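Local coordinates for protein alpha-1,2-mannosidase (Bacteroides thetaiotaomicron, PDB 2WW2) that probably hydrolyses alpha-mannosidic linkages with inversion of configuration, as a calcium-dependent family GH92 glycoside hydrolase of a gut bacterium, at residues A244-F247 with N248-V251; R264-W267 with N268-G272. One frame throughout, in Å; residues are numbered along the deposited sequence.

How the contacts relate
Both contacts are local, each made within a single helix, so neither closes a long loop. Following the chain from its N terminus, the strand-rich N-terminal part comes first; strand 229-236 ends it and leads into helix 240-250, whose last turns form contact 1. That helix lies against strands 182-188 and 229-236. A few residues later helix 256-271 begins, and its C-terminal half forms contact 2, near the chain's N-terminal residues and helix 281-294. The two contacts lie in series, neither nested nor crossing. The centres of contact 1 and contact 2 are about 22 Å apart and the nearest atoms of contact 1 and contact 2 about 10 Å apart, so they do not touch, although the helices carrying them are consecutive.

Contact 1. Residues A244-F247 with N248-V251; sequences AINF and NREV
Phe247 and Val251 meet one helical turn apart, where Val251 CG2 lies over one face of the Phe247 ring. This is a CH-pi contact: CG2 is 4.1 Å from the centroid of the Phe247 ring and 26° off its normal, displaced toward the rim on the CD1 side. The two side chains cross at about a right angle. In Phe247, chi1 178° puts CG anti to the backbone N and beside the carbonyl carbon, so the ring stands out from the helix with one face turned to Val251 CG2. A different group reaches the ring's border: Asn248 OD1 sits in the ring plane, 3.7 Å from Phe247 CD2, with the amide turned nearly perpendicular to the ring. On another side of the helix, Ile245 and Arg249 run side by side, and Ile245 CG2 approaches Arg249 NH2 to 3.5 Å, a methyl against the guanidinium. A bend at chi3 turns that guanidinium back alongside Ile245 CG2, while NH1 bonds to the Phe304 carbonyl.

Beneath the side chains run four successive i to i+4 bonds, for example Arg249 N to Ile245 O at 2.9 Å. In the last of them Val251 N donates to Phe247 O, also at 2.9 Å, which fixes the valine one turn beyond the ring. Glu250 N, bonded to Asn246 O, makes a second, weak bond to Phe247 O at 3.4 Å.

Farther out, Glu250 forms a salt bridge with Arg129 and a hydrogen bond with Thr127, while Asn246 bonds to Glu303, Gln242 and the Ser235 carbonyl. Phe247 also packs on Met185 and Arg232, from strands 182-188 and 229-236. These features are those of the last turns of an alpha-helix whose Phe247 side lies on the beta-strands of the N-terminal part of this GH92 enzyme, with Val251 the first residue to leave helical backbone angles.

Contact 2. Residues R264-W267 with N268-G272; sequences REQW and NNYLG
Leu271 packs back over the preceding turn onto Trp267. Its CB lies 3.2 Å from Trp267 O, and CG, placed beside the leucine's own backbone N by chi1 -61°, is equally near that carbonyl oxygen. CG also reaches the indole edge near the ring plane, 4.0 Å from Trp267 CE3. Of the two methyls, CD1 remains over the carbonyl, 3.6 Å from Trp267 O, whereas CD2 approaches the indole, 4.1 Å from Trp267 CE3. The bond from Leu271 N to Trp267 O, 2.8 Å long with an N-H...O angle of 161°, sets this spacing. Cutting the side chain back to an alanine here would probably leave the CE3 edge of the indole, and the Tyr288 and Leu291 side chains beyond, without their aliphatic neighbour.

Around the helix, Gln266 and Tyr270 lie side by side, with Gln266 OE1 in the tyrosine ring plane, 3.5 Å from its CE2. One water ties the polar ends of this turn together, donating to Gln266 OE1 and accepting from Asn269 ND2 at 2.9 Å.

Trp267 NE1 bonds to the Ala33 carbonyl, and Asn268 OD1 accepts from Val8 N, joining the helix to N-terminal segments. Leu271 meanwhile touches Tyr288 and Leu291, so helix 256-271 rests on helix 281-294 just before the chain enters strand 274-277.

Contact 1. Residues A244-F247 with N248-V251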
loop_
_atom_site.group_PDB
_atom_site.type_symbol
_atom_site.label_atom_id
_atom_site.label_comp_id
_atom_site.label_asym_id
_atom_site.label_seq_id
_atom_site.Cartn_x
_atom_site.Cartn_y
_atom_site.Cartn_z
ATOM N N ALA A 244 -25.179 18.870 -48.213
ATOM C CA ALA A 244 -24.693 19.745 -49.284
ATOM C C ALA A 244 -24.836 21.213 -48.888
ATOM O O ALA A 244 -23.985 22.038 -49.204
ATOM C CB ALA A 244 -25.419 19.451 -50.596
ATOM N N ILE A 245 -25.915 21.543 -48.188
ATOM C CA ILE A 245 -26.072 22.898 -47.646
ATOM C C ILE A 245 -24.927 23.233 -46.670
ATOM O O ILE A 245 -24.312 24.314 -46.755
ATOM C CB ILE A 245 -27.443 23.038 -46.928
ATOM C CG1 ILE A 245 -28.576 22.987 -47.958
ATOM C CG2 ILE A 245 -27.510 24.329 -46.110
ATOM C CD1 ILE A 245 -29.964 22.734 -47.355
ATOM N N ASN A 246 -24.647 22.311 -45.749
ATOM C CA ASN A 246 -23.539 22.470 -44.803
ATOM C C ASN A 246 -22.223 22.663 -45.543
ATOM O O ASN A 246 -21.450 23.548 -45.201
ATOM C CB ASN A 246 -23.412 21.258 -43.865
ATOM C CG ASN A 246 -24.617 21.105 -42.948
ATOM O OD1 ASN A 246 -25.420 22.026 -42.824
ATOM N ND2 ASN A 246 -24.737 19.950 -42.294
ATOM N N PHE A 247 -21.986 21.826 -46.554
ATOM C CA PHE A 247 -20.770 21.919 -47.382
ATOM C C PHE A 247 -20.661 23.300 -48.026
ATOM O O PHE A 247 -19.609 23.955 -47.977
ATOM C CB PHE A 247 -20.807 20.842 -48.476
ATOM C CG PHE A 247 -19.614 20.862 -49.423
ATOM C CD1 PHE A 247 -18.537 19.981 -49.240
ATOM C CD2 PHE A 247 -19.590 21.727 -50.509
ATOM C CE1 PHE A 247 -17.451 19.980 -50.114
ATOM C CE2 PHE A 247 -18.505 21.739 -51.384
ATOM C CZ PHE A 247 -17.437 20.857 -51.189
ATOM N N ASN A 248 -21.755 23.744 -48.633
ATOM C CA ASN A 248 -21.733 25.012 -49.371
ATOM C C ASN A 248 -21.581 26.217 -48.465
ATOM O O ASN A 248 -20.912 27.202 -48.816
ATOM C CB ASN A 248 -22.962 25.125 -50.270
ATOM C CG ASN A 248 -22.839 24.260 -51.501
ATOM O OD1 ASN A 248 -21.781 24.221 -52.136
ATOM N ND2 ASN A 248 -23.918 23.563 -51.855
ATOM N N ARG A 249 -22.161 26.135 -47.275
ATOM C CA ARG A 249 -22.035 27.238 -46.352
ATOM C C ARG A 249 -20.655 27.296 -45.710
ATOM O O ARG A 249 -20.122 28.385 -45.497
ATOM C CB ARG A 249 -23.097 27.166 -45.259
ATOM C CG ARG A 249 -23.182 28.464 -44.468
ATOM C CD ARG A 249 -24.282 28.435 -43.432
ATOM N NE ARG A 249 -25.629 28.333 -43.996
ATOM C CZ ARG A 249 -26.436 27.283 -43.841
ATOM N NH1 ARG A 249 -26.015 26.198 -43.185
ATOM N NH2 ARG A 249 -27.659 27.306 -44.357
ATOM N N GLU A 250 -20.078 26.134 -45.394
ATOM C CA GLU A 250 -18.920 26.115 -44.496
ATOM C C GLU A 250 -17.573 25.877 -45.172
ATOM O O GLU A 250 -16.552 26.380 -44.688
ATOM C CB GLU A 250 -19.115 25.096 -43.356
ATOM C CG GLU A 250 -20.341 25.376 -42.459
ATOM C CD GLU A 250 -20.490 24.394 -41.293
ATOM O OE1 GLU A 250 -19.473 23.787 -40.881
ATOM O OE2 GLU A 250 -21.641 24.233 -40.788
ATOM N N VAL A 251 -17.532 25.083 -46.239
ATOM C CA VAL A 251 -16.209 24.702 -46.779
ATOM C C VAL A 251 -16.032 24.881 -48.292
ATOM O O VAL A 251 -14.904 24.815 -48.799
ATOM C CB VAL A 251 -15.816 23.234 -46.399
ATOM C CG1 VAL A 251 -15.546 23.108 -44.877
ATOM C CG2 VAL A 251 -16.901 22.243 -46.854
#

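Contact 2. Residues R264-W267 with N268-G272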
loop_
_atom_site.group_PDB
_atom_site.type_symbol
_atom_site.label_atom_id
_atom_site.label_comp_id
_atom_site.label_asym_id
_atom_site.label_seq_id
_atom_site.Cartn_x
_atom_site.Cartn_y
_atom_site.Cartn_z
ATOM N N ARG A 264 -8.883 29.189 -35.899
ATOM C CA ARG A 264 -7.968 29.817 -34.981
ATOM C C ARG A 264 -8.634 31.055 -34.363
ATOM O O ARG A 264 -8.552 31.300 -33.144
ATOM C CB ARG A 264 -6.736 30.251 -35.765
ATOM C CG ARG A 264 -5.650 30.737 -34.908
ATOM C CD ARG A 264 -4.712 31.591 -35.694
ATOM N NE ARG A 264 -3.683 30.808 -36.344
ATOM C CZ ARG A 264 -2.615 30.330 -35.720
ATOM N NH1 ARG A 264 -2.470 30.519 -34.413
ATOM N NH2 ARG A 264 -1.701 29.645 -36.412
ATOM N N GLU A 265 -9.292 31.845 -35.213
ATOM C CA GLU A 265 -10.015 33.018 -34.723
ATOM C C GLU A 265 -11.145 32.630 -33.769
ATOM O O GLU A 265 -11.320 33.253 -32.726
ATOM C CB GLU A 265 -10.557 33.858 -35.882
ATOM C CG GLU A 265 -11.341 35.073 -35.415
ATOM C CD GLU A 265 -11.687 35.996 -36.554
ATOM O OE1 GLU A 265 -12.418 35.563 -37.466
ATOM O OE2 GLU A 265 -11.226 37.154 -36.540
ATOM N N GLN A 266 -11.899 31.584 -34.101
ATOM C CA GLN A 266 -12.948 31.127 -33.184
ATOM C C GLN A 266 -12.378 30.714 -31.822
ATOM O O GLN A 266 -12.892 31.106 -30.764
ATOM C CB GLN A 266 -13.728 29.967 -33.811
ATOM C CG GLN A 266 -14.576 30.422 -34.998
ATOM C CD GLN A 266 -15.583 31.499 -34.582
ATOM O OE1 GLN A 266 -16.401 31.275 -33.685
ATOM N NE2 GLN A 266 -15.511 32.665 -35.211
ATOM N N TRP A 267 -11.322 29.905 -31.830
ATOM C CA TRP A 267 -10.744 29.488 -30.554
ATOM C C TRP A 267 -10.223 30.694 -29.765
ATOM O O TRP A 267 -10.445 30.797 -28.557
ATOM C CB TRP A 267 -9.649 28.445 -30.753
ATOM C CG TRP A 267 -10.247 27.087 -30.984
ATOM C CD1 TRP A 267 -10.325 26.411 -32.176
ATOM C CD2 TRP A 267 -10.884 26.264 -30.006
ATOM N NE1 TRP A 267 -10.970 25.208 -31.987
ATOM C CE2 TRP A 267 -11.323 25.097 -30.665
ATOM C CE3 TRP A 267 -11.141 26.407 -28.627
ATOM C CZ2 TRP A 267 -12.014 24.080 -30.005
ATOM C CZ3 TRP A 267 -11.796 25.380 -27.963
ATOM C CH2 TRP A 267 -12.231 24.234 -28.657
ATOM N N ASN A 268 -9.551 31.619 -30.439
ATOM C CA ASN A 268 -9.060 32.780 -29.715
ATOM C C ASN A 268 -10.210 33.588 -29.098
ATOM O O ASN A 268 -10.093 34.103 -27.985
ATOM C CB ASN A 268 -8.190 33.659 -30.619
ATOM C CG ASN A 268 -6.778 33.113 -30.753
ATOM O OD1 ASN A 268 -6.268 32.490 -29.829
ATOM N ND2 ASN A 268 -6.139 33.360 -31.886
ATOM N N ASN A 269 -11.311 33.715 -29.838
ATOM C CA ASN A 269 -12.491 34.421 -29.330
ATOM C C ASN A 269 -13.062 33.769 -28.063
ATOM O O ASN A 269 -13.313 34.444 -27.061
ATOM C CB ASN A 269 -13.584 34.503 -30.411
ATOM C CG ASN A 269 -13.252 35.521 -31.525
ATOM O OD1 ASN A 269 -12.297 36.306 -31.415
ATOM N ND2 ASN A 269 -14.058 35.523 -32.586
ATOM N N TYR A 270 -13.299 32.466 -28.121
ATOM C CA TYR A 270 -13.908 31.762 -26.989
ATOM C C TYR A 270 -12.927 31.565 -25.826
ATOM O O TYR A 270 -13.290 31.796 -24.665
ATOM C CB TYR A 270 -14.547 30.433 -27.430
ATOM C CG TYR A 270 -15.854 30.651 -28.187
ATOM C CD1 TYR A 270 -17.031 30.927 -27.504
ATOM C CD2 TYR A 270 -15.895 30.613 -29.577
ATOM C CE1 TYR A 270 -18.226 31.153 -28.191
ATOM C CE2 TYR A 270 -17.074 30.847 -30.269
ATOM C CZ TYR A 270 -18.227 31.109 -29.570
ATOM O OH TYR A 270 -19.384 31.319 -30.261
ATOM N N LEU A 271 -11.684 31.174 -26.119
ATOM C CA LEU A 271 -10.691 31.047 -25.039
ATOM C C LEU A 271 -10.471 32.403 -24.384
ATOM O O LEU A 271 -10.255 32.489 -23.172
ATOM C CB LEU A 271 -9.341 30.486 -25.533
ATOM C CG LEU A 271 -9.404 29.068 -26.137
ATOM C CD1 LEU A 271 -8.092 28.718 -26.841
ATOM C CD2 LEU A 271 -9.772 28.023 -25.071
ATOM N N GLY A 272 -10.500 33.458 -25.192
ATOM C CA GLY A 272 -10.159 34.801 -24.708
ATOM C C GLY A 272 -11.190 35.419 -23.784
ATOM O O GLY A 272 -10.962 36.502 -23.232
HETATM O O HOH W 1 -16.268 33.711 -32.465
#